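Local structure of CaaX farnesyltransferase alpha subunit Ram2 (4L9P) at residues 198-203 and 258-263; 242-247 and 262-267; 250-255 and 280-285. The protein forms, with its beta subunit Ram1, a CaaX farnesyltransferase, which probably attaches a farnesyl group to the cysteine of C-terminal CaaX sequences in Ras-like proteins. The protein carries 1 engineered substitution. One frame throughout, in Å; residues are numbered along the deposited sequence.

Contact 1: 198-203 and 258-263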
loop_
_atom_site.group_PDB
_atom_site.type_symbol
_atom_site.label_atom_id
_atom_site.label_comp_id
_atom_site.label_asym_id
_atom_site.label_seq_id
_atom_site.Cartn_x
_atom_site.Cartn_y
_atom_site.Cartn_z
ATOM N N SER A 198 13.369 8.041 3.084
ATOM C CA SER A 198 12.444 8.475 4.169
ATOM C C SER A 198 12.932 9.789 4.773
ATOM O O SER A 198 12.146 10.697 5.127
ATOM C CB SER A 198 12.420 7.429 5.292
ATOM O OG SER A 198 11.991 6.177 4.719
ATOM N N ALA A 199 14.257 9.937 4.867
ATOM C CA ALA A 199 14.812 11.191 5.406
ATOM C C ALA A 199 14.598 12.374 4.428
ATOM O O ALA A 199 14.301 13.501 4.855
ATOM C CB ALA A 199 16.281 10.981 5.763
ATOM N N TRP A 200 14.755 12.109 3.117
ATOM C CA TRP A 200 14.452 13.142 2.127
ATOM C C TRP A 200 12.987 13.555 2.203
ATOM O O TRP A 200 12.684 14.746 2.102
ATOM C CB TRP A 200 14.776 12.652 0.707
ATOM C CG TRP A 200 16.240 12.641 0.428
ATOM C CD1 TRP A 200 17.080 11.538 0.453
ATOM C CD2 TRP A 200 17.057 13.777 0.072
ATOM N NE1 TRP A 200 18.370 11.933 0.115
ATOM C CE2 TRP A 200 18.383 13.300 -0.103
ATOM C CE3 TRP A 200 16.792 15.150 -0.086
ATOM C CZ2 TRP A 200 19.458 14.154 -0.441
ATOM C CZ3 TRP A 200 17.872 16.000 -0.440
ATOM C CH2 TRP A 200 19.166 15.486 -0.642
ATOM N N ASN A 201 12.074 12.584 2.382
ATOM C CA ASN A 201 10.665 12.915 2.454
ATOM C C ASN A 201 10.357 13.806 3.658
ATOM O O ASN A 201 9.558 14.743 3.563
ATOM C CB ASN A 201 9.840 11.597 2.433
ATOM C CG ASN A 201 8.357 11.883 2.532
ATOM O OD1 ASN A 201 7.747 12.312 1.541
ATOM N ND2 ASN A 201 7.783 11.794 3.746
ATOM N N HIS A 202 10.978 13.464 4.795
ATOM C CA HIS A 202 10.758 14.294 6.009
ATOM C C HIS A 202 11.376 15.655 5.777
ATOM O O HIS A 202 10.800 16.681 6.211
ATOM C CB HIS A 202 11.405 13.592 7.194
ATOM C CG HIS A 202 10.988 14.178 8.522
ATOM N ND1 HIS A 202 9.732 13.945 9.042
ATOM C CD2 HIS A 202 11.656 14.935 9.435
ATOM C CE1 HIS A 202 9.634 14.552 10.207
ATOM N NE2 HIS A 202 10.778 15.177 10.452
ATOM N N ARG A 203 12.501 15.744 5.065
ATOM C CA ARG A 203 13.123 17.067 4.771
ATOM C C ARG A 203 12.133 17.935 3.987
ATOM O O ARG A 203 12.006 19.135 4.259
ATOM C CB ARG A 203 14.406 16.900 3.940
ATOM C CG ARG A 203 15.188 18.245 3.875
ATOM C CD ARG A 203 16.466 18.080 2.966
ATOM N NE ARG A 203 17.157 19.354 3.039
ATOM C CZ ARG A 203 18.147 19.647 3.873
ATOM N NH1 ARG A 203 18.707 18.700 4.659
ATOM N NH2 ARG A 203 18.579 20.909 3.919
ATOM N N ASN A 258 21.707 8.199 -7.290
ATOM C CA ASN A 258 20.716 8.128 -6.200
ATOM C C ASN A 258 19.478 8.945 -6.579
ATOM O O ASN A 258 19.547 10.173 -6.676
ATOM C CB ASN A 258 21.400 8.745 -5.011
ATOM C CG ASN A 258 20.517 8.952 -3.801
ATOM O OD1 ASN A 258 19.420 8.401 -3.675
ATOM N ND2 ASN A 258 21.050 9.747 -2.853
ATOM N N ARG A 259 18.332 8.295 -6.767
ATOM C CA ARG A 259 17.130 9.000 -7.214
ATOM C C ARG A 259 16.661 10.070 -6.232
ATOM O O ARG A 259 16.135 11.092 -6.638
ATOM C CB ARG A 259 16.006 7.990 -7.449
ATOM C CG ARG A 259 14.664 8.602 -7.828
ATOM C CD ARG A 259 13.694 7.468 -8.092
ATOM N NE ARG A 259 14.220 6.529 -9.112
ATOM C CZ ARG A 259 14.188 6.703 -10.429
ATOM N NH1 ARG A 259 13.570 7.773 -10.970
ATOM N NH2 ARG A 259 14.704 5.748 -11.214
ATOM N N SER A 260 16.808 9.802 -4.930
ATOM C CA SER A 260 16.103 10.629 -3.921
ATOM C C SER A 260 16.343 12.143 -4.020
ATOM O O SER A 260 15.382 12.882 -4.025
ATOM C CB SER A 260 16.407 10.130 -2.494
ATOM O OG SER A 260 15.895 8.799 -2.321
ATOM N N PRO A 261 17.617 12.603 -4.098
ATOM C CA PRO A 261 17.826 14.066 -4.181
ATOM C C PRO A 261 17.346 14.648 -5.512
ATOM O O PRO A 261 16.984 15.809 -5.522
ATOM C CB PRO A 261 19.357 14.238 -4.071
ATOM C CG PRO A 261 19.937 12.877 -4.515
ATOM C CD PRO A 261 18.904 11.889 -3.898
ATOM N N TRP A 262 17.359 13.872 -6.596
ATOM C CA TRP A 262 16.825 14.379 -7.868
ATOM C C TRP A 262 15.324 14.594 -7.728
ATOM O O TRP A 262 14.778 15.612 -8.191
ATOM C CB TRP A 262 17.104 13.407 -9.016
ATOM C CG TRP A 262 18.557 13.326 -9.402
ATOM C CD1 TRP A 262 19.441 12.367 -9.019
ATOM C CD2 TRP A 262 19.247 14.166 -10.333
ATOM N NE1 TRP A 262 20.675 12.568 -9.638
ATOM C CE2 TRP A 262 20.581 13.679 -10.433
ATOM C CE3 TRP A 262 18.880 15.306 -11.085
ATOM C CZ2 TRP A 262 21.545 14.276 -11.293
ATOM C CZ3 TRP A 262 19.862 15.930 -11.907
ATOM C CH2 TRP A 262 21.157 15.382 -12.022
ATOM N N SER A 263 14.630 13.634 -7.107
ATOM C CA SER A 263 13.183 13.777 -6.907
ATOM C C SER A 263 12.910 14.938 -5.947
ATOM O O SER A 263 11.963 15.689 -6.135
ATOM C CB SER A 263 12.597 12.487 -6.361
ATOM O OG SER A 263 12.807 11.429 -7.312
#
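W200 lies with one face of its indole against the first turn of the facing helix, and S260 and P261 share that face between them. S260 serves the pyrrole side: its CB is 3.3 Å from W200 CD1, a close approach. P261 serves the benzene side, its CB 3.6 Å from W200 CZ2. The same methylene makes a CH-pi contact, with P261 CB 4.0 Å from the centroid of the W200 six-membered ring and 29° off the ring normal. The proline backbone follows, P261 CA standing over the same face toward the rim. With CG anti to the carbonyl carbon (chi1 -75°) the indole leaves toward the facing helix, and the rotation about CB-CG lays its face on it.

The polar rim of the indole is satisfied at the same time, since W200 NE1 donates to the carbonyl oxygen of V194, an acceptor that N258 ND2 also uses. N258 then fixes the start of the opposing helix as its N-cap: S260 N reaches N258 OD1 at 3.2 Å, an N-H...O angle of 147°, arriving from above the amide plane. P261, in the first turn, where no N-H is needed for the helix's own bonds, packs its ring on the tryptophan. The hydroxyl of S260 turns elsewhere, to OD1 of N197 and to N361 of the beta subunit Ram1, whose amide also donates to N258 OD1.

A buried aromatic face laid on a capped helix start thus joins helix 197-208 to helix 259-272 beside the subunit interface, the side chain of S260 about 13 Å from the bound farnesyl diphosphate analogue. Helix-on-helix packing of this kind builds the crescent of paired helices of the prenyltransferase alpha subunit, whose repeats belong to the TPR clan.

Contact 2: 242-247 and 262-267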
loop_
_atom_site.group_PDB
_atom_site.type_symbol
_atom_site.label_atom_id
_atom_site.label_comp_id
_atom_site.label_asym_id
_atom_site.label_seq_id
_atom_site.Cartn_x
_atom_site.Cartn_y
_atom_site.Cartn_z
ATOM N N ASP A 242 16.931 28.574 -3.012
ATOM C CA ASP A 242 18.303 28.434 -3.504
ATOM C C ASP A 242 19.174 27.537 -2.613
ATOM O O ASP A 242 19.939 26.712 -3.111
ATOM C CB ASP A 242 19.021 29.805 -3.545
ATOM C CG ASP A 242 18.446 30.758 -4.567
ATOM O OD1 ASP A 242 17.682 30.315 -5.457
ATOM O OD2 ASP A 242 18.806 31.981 -4.468
ATOM N N SER A 243 19.061 27.702 -1.288
ATOM C CA SER A 243 19.819 26.910 -0.339
ATOM C C SER A 243 19.480 25.411 -0.465
ATOM O O SER A 243 20.357 24.539 -0.456
ATOM C CB SER A 243 19.481 27.403 1.087
ATOM O OG SER A 243 20.090 26.596 2.082
ATOM N N GLU A 244 18.205 25.099 -0.607
ATOM C CA GLU A 244 17.807 23.687 -0.703
ATOM C C GLU A 244 18.232 23.054 -2.016
ATOM O O GLU A 244 18.574 21.877 -2.065
ATOM C CB GLU A 244 16.287 23.602 -0.537
ATOM C CG GLU A 244 15.890 23.840 0.919
ATOM C CD GLU A 244 16.430 22.770 1.849
ATOM O OE1 GLU A 244 16.241 21.570 1.536
ATOM O OE2 GLU A 244 17.018 23.121 2.913
ATOM N N LEU A 245 18.204 23.849 -3.080
ATOM C CA LEU A 245 18.729 23.346 -4.354
ATOM C C LEU A 245 20.245 23.124 -4.304
ATOM O O LEU A 245 20.759 22.131 -4.861
ATOM C CB LEU A 245 18.313 24.279 -5.503
ATOM C CG LEU A 245 16.821 24.345 -5.792
ATOM C CD1 LEU A 245 16.573 25.450 -6.790
ATOM C CD2 LEU A 245 16.292 22.982 -6.329
ATOM N N GLN A 246 20.973 24.045 -3.654
ATOM C CA GLN A 246 22.398 23.830 -3.545
ATOM C C GLN A 246 22.705 22.594 -2.713
ATOM O O GLN A 246 23.616 21.795 -3.054
ATOM C CB GLN A 246 23.055 25.084 -2.902
ATOM C CG GLN A 246 24.547 24.997 -2.742
ATOM C CD GLN A 246 25.113 26.332 -2.242
ATOM O OE1 GLN A 246 25.142 26.596 -1.032
ATOM N NE2 GLN A 246 25.539 27.189 -3.175
ATOM N N TYR A 247 21.943 22.401 -1.627
ATOM C CA TYR A 247 22.135 21.223 -0.793
ATOM C C TYR A 247 21.923 19.938 -1.627
ATOM O O TYR A 247 22.710 18.955 -1.581
ATOM C CB TYR A 247 21.171 21.243 0.396
ATOM C CG TYR A 247 21.236 20.003 1.264
ATOM C CD1 TYR A 247 22.189 19.901 2.291
ATOM C CD2 TYR A 247 20.328 18.955 1.084
ATOM C CE1 TYR A 247 22.247 18.790 3.092
ATOM C CE2 TYR A 247 20.387 17.825 1.849
ATOM C CZ TYR A 247 21.339 17.737 2.854
ATOM O OH TYR A 247 21.354 16.626 3.642
ATOM N N TRP A 262 17.359 13.872 -6.596
ATOM C CA TRP A 262 16.825 14.379 -7.868
ATOM C C TRP A 262 15.324 14.594 -7.728
ATOM O O TRP A 262 14.778 15.612 -8.191
ATOM C CB TRP A 262 17.104 13.407 -9.016
ATOM C CG TRP A 262 18.557 13.326 -9.402
ATOM C CD1 TRP A 262 19.441 12.367 -9.019
ATOM C CD2 TRP A 262 19.247 14.166 -10.333
ATOM N NE1 TRP A 262 20.675 12.568 -9.638
ATOM C CE2 TRP A 262 20.581 13.679 -10.433
ATOM C CE3 TRP A 262 18.880 15.306 -11.085
ATOM C CZ2 TRP A 262 21.545 14.276 -11.293
ATOM C CZ3 TRP A 262 19.862 15.930 -11.907
ATOM C CH2 TRP A 262 21.157 15.382 -12.022
ATOM N N SER A 263 14.630 13.634 -7.107
ATOM C CA SER A 263 13.183 13.777 -6.907
ATOM C C SER A 263 12.910 14.938 -5.947
ATOM O O SER A 263 11.963 15.689 -6.135
ATOM C CB SER A 263 12.597 12.487 -6.361
ATOM O OG SER A 263 12.807 11.429 -7.312
ATOM N N TYR A 264 13.720 15.077 -4.910
ATOM C CA TYR A 264 13.526 16.187 -3.963
ATOM C C TYR A 264 13.682 17.517 -4.722
ATOM O O TYR A 264 12.839 18.428 -4.593
ATOM C CB TYR A 264 14.558 16.053 -2.849
ATOM C CG TYR A 264 14.463 17.124 -1.816
ATOM C CD1 TYR A 264 13.468 17.042 -0.821
ATOM C CD2 TYR A 264 15.322 18.227 -1.821
ATOM C CE1 TYR A 264 13.358 18.038 0.129
ATOM C CE2 TYR A 264 15.226 19.258 -0.856
ATOM C CZ TYR A 264 14.235 19.148 0.108
ATOM O OH TYR A 264 14.079 20.133 1.072
ATOM N N ALA A 265 14.701 17.638 -5.562
ATOM C CA ALA A 265 14.893 18.891 -6.311
ATOM C C ALA A 265 13.743 19.194 -7.258
ATOM O O ALA A 265 13.319 20.349 -7.377
ATOM C CB ALA A 265 16.228 18.874 -7.105
ATOM N N ARG A 266 13.223 18.166 -7.927
ATOM C CA ARG A 266 12.004 18.391 -8.727
ATOM C C ARG A 266 10.890 18.943 -7.841
ATOM O O ARG A 266 10.160 19.842 -8.256
ATOM C CB ARG A 266 11.540 17.118 -9.416
ATOM C CG ARG A 266 12.470 16.674 -10.518
ATOM C CD ARG A 266 12.097 15.342 -11.049
ATOM N NE ARG A 266 12.826 14.921 -12.260
ATOM C CZ ARG A 266 12.416 15.122 -13.520
ATOM N NH1 ARG A 266 11.313 15.799 -13.787
ATOM N NH2 ARG A 266 13.144 14.628 -14.518
ATOM N N GLY A 267 10.728 18.384 -6.655
ATOM C CA GLY A 267 9.691 18.879 -5.770
ATOM C C GLY A 267 9.953 20.303 -5.334
ATOM O O GLY A 267 9.012 21.122 -5.236
#
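E244 and Y264 meet through one short hydrogen bond, and the glutamate chain is worth following outward to see how it gets there. CB leaves the helix toward the facing segment, and CG passes 4.1 Å from Y264 OH. The chain then bends at chi2 (-64°), which brings CD to 3.6 Å from that same hydroxyl, Y264 OH. At the end, E244 OE1 accepts the phenol proton, with Y264 OH 2.6 Å away and above the carboxylate plane by 39°. The same oxygen lies near the plane of the tyrosine ring at its edge, E244 OE1 being 3.5 Å from Y264 CE2, while carboxylate and ring are turned 75° against each other.

Two arginines of helix 197-208 complete the grip: R203 NE forms a salt bridge to E244 OE1 and R207 NE another to E244 OE2. The first oxygen therefore holds two donors and the second has a charged partner of its own. Such a setting would be expected to keep this buried carboxylate ionised. Y264 reaches the site with its CG anti to the backbone N, its ring also meeting that of W200.

Beside this polar bridge L245 packs on A265, its CD2 4.2 Å from A265 CB. Here the backbones come nearest, L245 CA to A265 CA being 6.2 Å. A265 also packs on W279 and W309, so its methyl lies among larger side chains.

Close backbones over an alanine, with a buried tyrosine-to-glutamate bond alongside, bind helices 238-254 and 259-272. These follow each other in the chain and run in roughly opposite directions, an antiparallel helical hairpin of the kind repeated through the alpha-alpha superhelix of this family.

Contact 3: 250-255 and 280-285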
loop_
_atom_site.group_PDB
_atom_site.type_symbol
_atom_site.label_atom_id
_atom_site.label_comp_id
_atom_site.label_asym_id
_atom_site.label_seq_id
_atom_site.Cartn_x
_atom_site.Cartn_y
_atom_site.Cartn_z
ATOM N N SER A 250 24.810 19.226 -3.921
ATOM C CA SER A 250 25.971 18.689 -3.190
ATOM C C SER A 250 25.789 17.218 -2.835
ATOM O O SER A 250 26.735 16.434 -2.881
ATOM C CB SER A 250 26.175 19.441 -1.894
ATOM O OG SER A 250 26.599 20.758 -2.146
ATOM N N ARG A 251 24.568 16.833 -2.475
ATOM C CA ARG A 251 24.331 15.431 -2.186
ATOM C C ARG A 251 24.382 14.573 -3.454
ATOM O O ARG A 251 24.900 13.461 -3.421
ATOM C CB ARG A 251 22.982 15.244 -1.484
ATOM C CG ARG A 251 22.857 15.965 -0.133
ATOM C CD ARG A 251 23.766 15.397 0.996
ATOM N NE ARG A 251 25.145 15.668 0.893
ATOM C CZ ARG A 251 25.701 16.864 1.162
ATOM N NH1 ARG A 251 24.920 17.899 1.474
ATOM N NH2 ARG A 251 27.034 17.048 1.072
ATOM N N ILE A 252 23.815 15.079 -4.557
ATOM C CA ILE A 252 23.859 14.349 -5.851
ATOM C C ILE A 252 25.317 14.044 -6.232
ATOM O O ILE A 252 25.644 12.916 -6.635
ATOM C CB ILE A 252 23.166 15.157 -6.948
ATOM C CG1 ILE A 252 21.631 15.058 -6.695
ATOM C CG2 ILE A 252 23.544 14.632 -8.353
ATOM C CD1 ILE A 252 20.843 16.085 -7.528
ATOM N N LEU A 253 26.216 15.000 -6.030
ATOM C CA LEU A 253 27.602 14.786 -6.457
ATOM C C LEU A 253 28.283 13.645 -5.665
ATOM O O LEU A 253 29.224 13.018 -6.150
ATOM C CB LEU A 253 28.399 16.095 -6.301
ATOM C CG LEU A 253 28.022 17.197 -7.297
ATOM C CD1 LEU A 253 28.593 18.543 -6.832
ATOM C CD2 LEU A 253 28.497 16.863 -8.715
ATOM N N GLU A 254 27.789 13.335 -4.477
ATOM C CA GLU A 254 28.330 12.198 -3.729
ATOM C C GLU A 254 27.925 10.855 -4.301
ATOM O O GLU A 254 28.604 9.842 -4.036
ATOM C CB GLU A 254 27.875 12.242 -2.263
ATOM C CG GLU A 254 28.329 13.497 -1.537
ATOM C CD GLU A 254 27.678 13.708 -0.175
ATOM O OE1 GLU A 254 26.694 13.054 0.184
ATOM O OE2 GLU A 254 28.194 14.546 0.567
ATOM N N ALA A 255 26.817 10.819 -5.073
ATOM C CA ALA A 255 26.242 9.532 -5.554
ATOM C C ALA A 255 25.218 9.871 -6.604
ATOM O O ALA A 255 24.039 9.957 -6.346
ATOM C CB ALA A 255 25.603 8.711 -4.385
ATOM N N LYS A 280 19.746 22.812 -16.080
ATOM C CA LYS A 280 20.121 22.225 -17.355
ATOM C C LYS A 280 21.618 21.940 -17.400
ATOM O O LYS A 280 22.030 20.860 -17.769
ATOM C CB LYS A 280 19.687 23.135 -18.498
ATOM C CG LYS A 280 19.888 22.543 -19.894
ATOM C CD LYS A 280 19.461 23.542 -20.954
ATOM C CE LYS A 280 19.879 23.056 -22.319
ATOM N NZ LYS A 280 19.684 24.118 -23.333
ATOM N N ASP A 281 22.430 22.895 -16.975
ATOM C CA ASP A 281 23.863 22.708 -17.081
ATOM C C ASP A 281 24.334 21.682 -16.062
ATOM O O ASP A 281 25.221 20.880 -16.349
ATOM C CB ASP A 281 24.552 24.030 -16.823
ATOM C CG ASP A 281 24.420 24.980 -17.971
ATOM O OD1 ASP A 281 24.183 24.530 -19.116
ATOM O OD2 ASP A 281 24.587 26.194 -17.717
ATOM N N PHE A 282 23.759 21.712 -14.857
ATOM C CA PHE A 282 24.115 20.722 -13.856
ATOM C C PHE A 282 23.808 19.308 -14.407
ATOM O O PHE A 282 24.633 18.411 -14.295
ATOM C CB PHE A 282 23.311 20.961 -12.575
ATOM C CG PHE A 282 23.602 19.985 -11.471
ATOM C CD1 PHE A 282 24.813 20.033 -10.817
ATOM C CD2 PHE A 282 22.636 19.056 -11.053
ATOM C CE1 PHE A 282 25.110 19.191 -9.785
ATOM C CE2 PHE A 282 22.918 18.174 -10.009
ATOM C CZ PHE A 282 24.167 18.261 -9.360
ATOM N N ALA A 283 22.621 19.108 -14.981
ATOM C CA ALA A 283 22.245 17.798 -15.518
ATOM C C ALA A 283 23.202 17.410 -16.646
ATOM O O ALA A 283 23.663 16.289 -16.685
ATOM C CB ALA A 283 20.793 17.803 -16.029
ATOM N N ARG A 284 23.517 18.344 -17.549
ATOM C CA ARG A 284 24.454 18.035 -18.635
ATOM C C ARG A 284 25.816 17.591 -18.116
ATOM O O ARG A 284 26.538 16.854 -18.814
ATOM C CB ARG A 284 24.676 19.266 -19.512
ATOM C CG ARG A 284 23.465 19.747 -20.250
ATOM C CD ARG A 284 23.804 20.984 -21.121
ATOM N NE ARG A 284 24.096 20.554 -22.481
ATOM C CZ ARG A 284 25.204 20.822 -23.193
ATOM N NH1 ARG A 284 26.213 21.545 -22.696
ATOM N NH2 ARG A 284 25.305 20.336 -24.431
ATOM N N SER A 285 26.226 18.080 -16.940
ATOM C CA SER A 285 27.554 17.713 -16.427
ATOM C C SER A 285 27.721 16.198 -16.175
ATOM O O SER A 285 28.855 15.730 -16.041
ATOM C CB SER A 285 27.928 18.521 -15.172
ATOM O OG SER A 285 27.182 18.128 -14.019
#
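The F282 ring is met by I252 and L253 at a slant, neither squarely over a face nor along an edge, and two further aromatic rings, those of W279 and F286, make T-shaped contacts with it. The other flat groups, the guanidinium of R251 and the carboxylate of E254, pair with each other within helix 238-254. The cluster round F282 illustrates how the alpha-alpha superhelix of the prenyltransferase alpha subunit is joined to its connections: here the short helix 280-284 is sealed onto the C-terminal end of helix 238-254.

The two backbones stay well apart, L253 CA to F282 CA being 10.1 Å, so the side chains must span the gap. F282 does most of it, its CG anti to the backbone N (chi1 180°) and its far rim pushed toward the isoleucine. Both branches of I252 receive that rim: CG2 is 3.8 Å from F282 CZ, and CD1 from the other branch is 3.9 Å from F282 CE2. L253 adds a looser touch nearer the surface, its CD2 4.2 Å from F282 CE1. I252 also packs on P261 and W262, so it connects this outer contact to helix 259-272.

R251 holds E254 side-on with two nitrogens. R251 NE donates to E254 OE1 and R251 NH2 forms a salt bridge to E254 OE2 at 2.8 Å, both acceptors lying almost in the guanidinium plane but each met from above the carboxylate. On the facing segment a shorter bond ties the turn back on itself: S285 OG donates to F282 O at 2.6 Å.

In the fold
From the N terminus, 198-203 comes first and waits through a long excursion until contact 1 closes the loop with 258-263. Within that excursion lies helix 238-254, which supplies the first partners of both other contacts. Contact 2 closes the short loop between neighbouring helices 238-254 and 259-272, overlapping the second segment of contact 1 at W262 and S263, so the two end on one helix. Contact 3 crosses both, starting inside their loops at 250-255 and finishing beyond them at 280-285. The three are in touch, by a salt bridge between contacts 1 and 2 and by packing with contact 3, where W262 also meets F282. Helices 197-208, 238-254, 259-272 and 280-284 are thereby tied into one block.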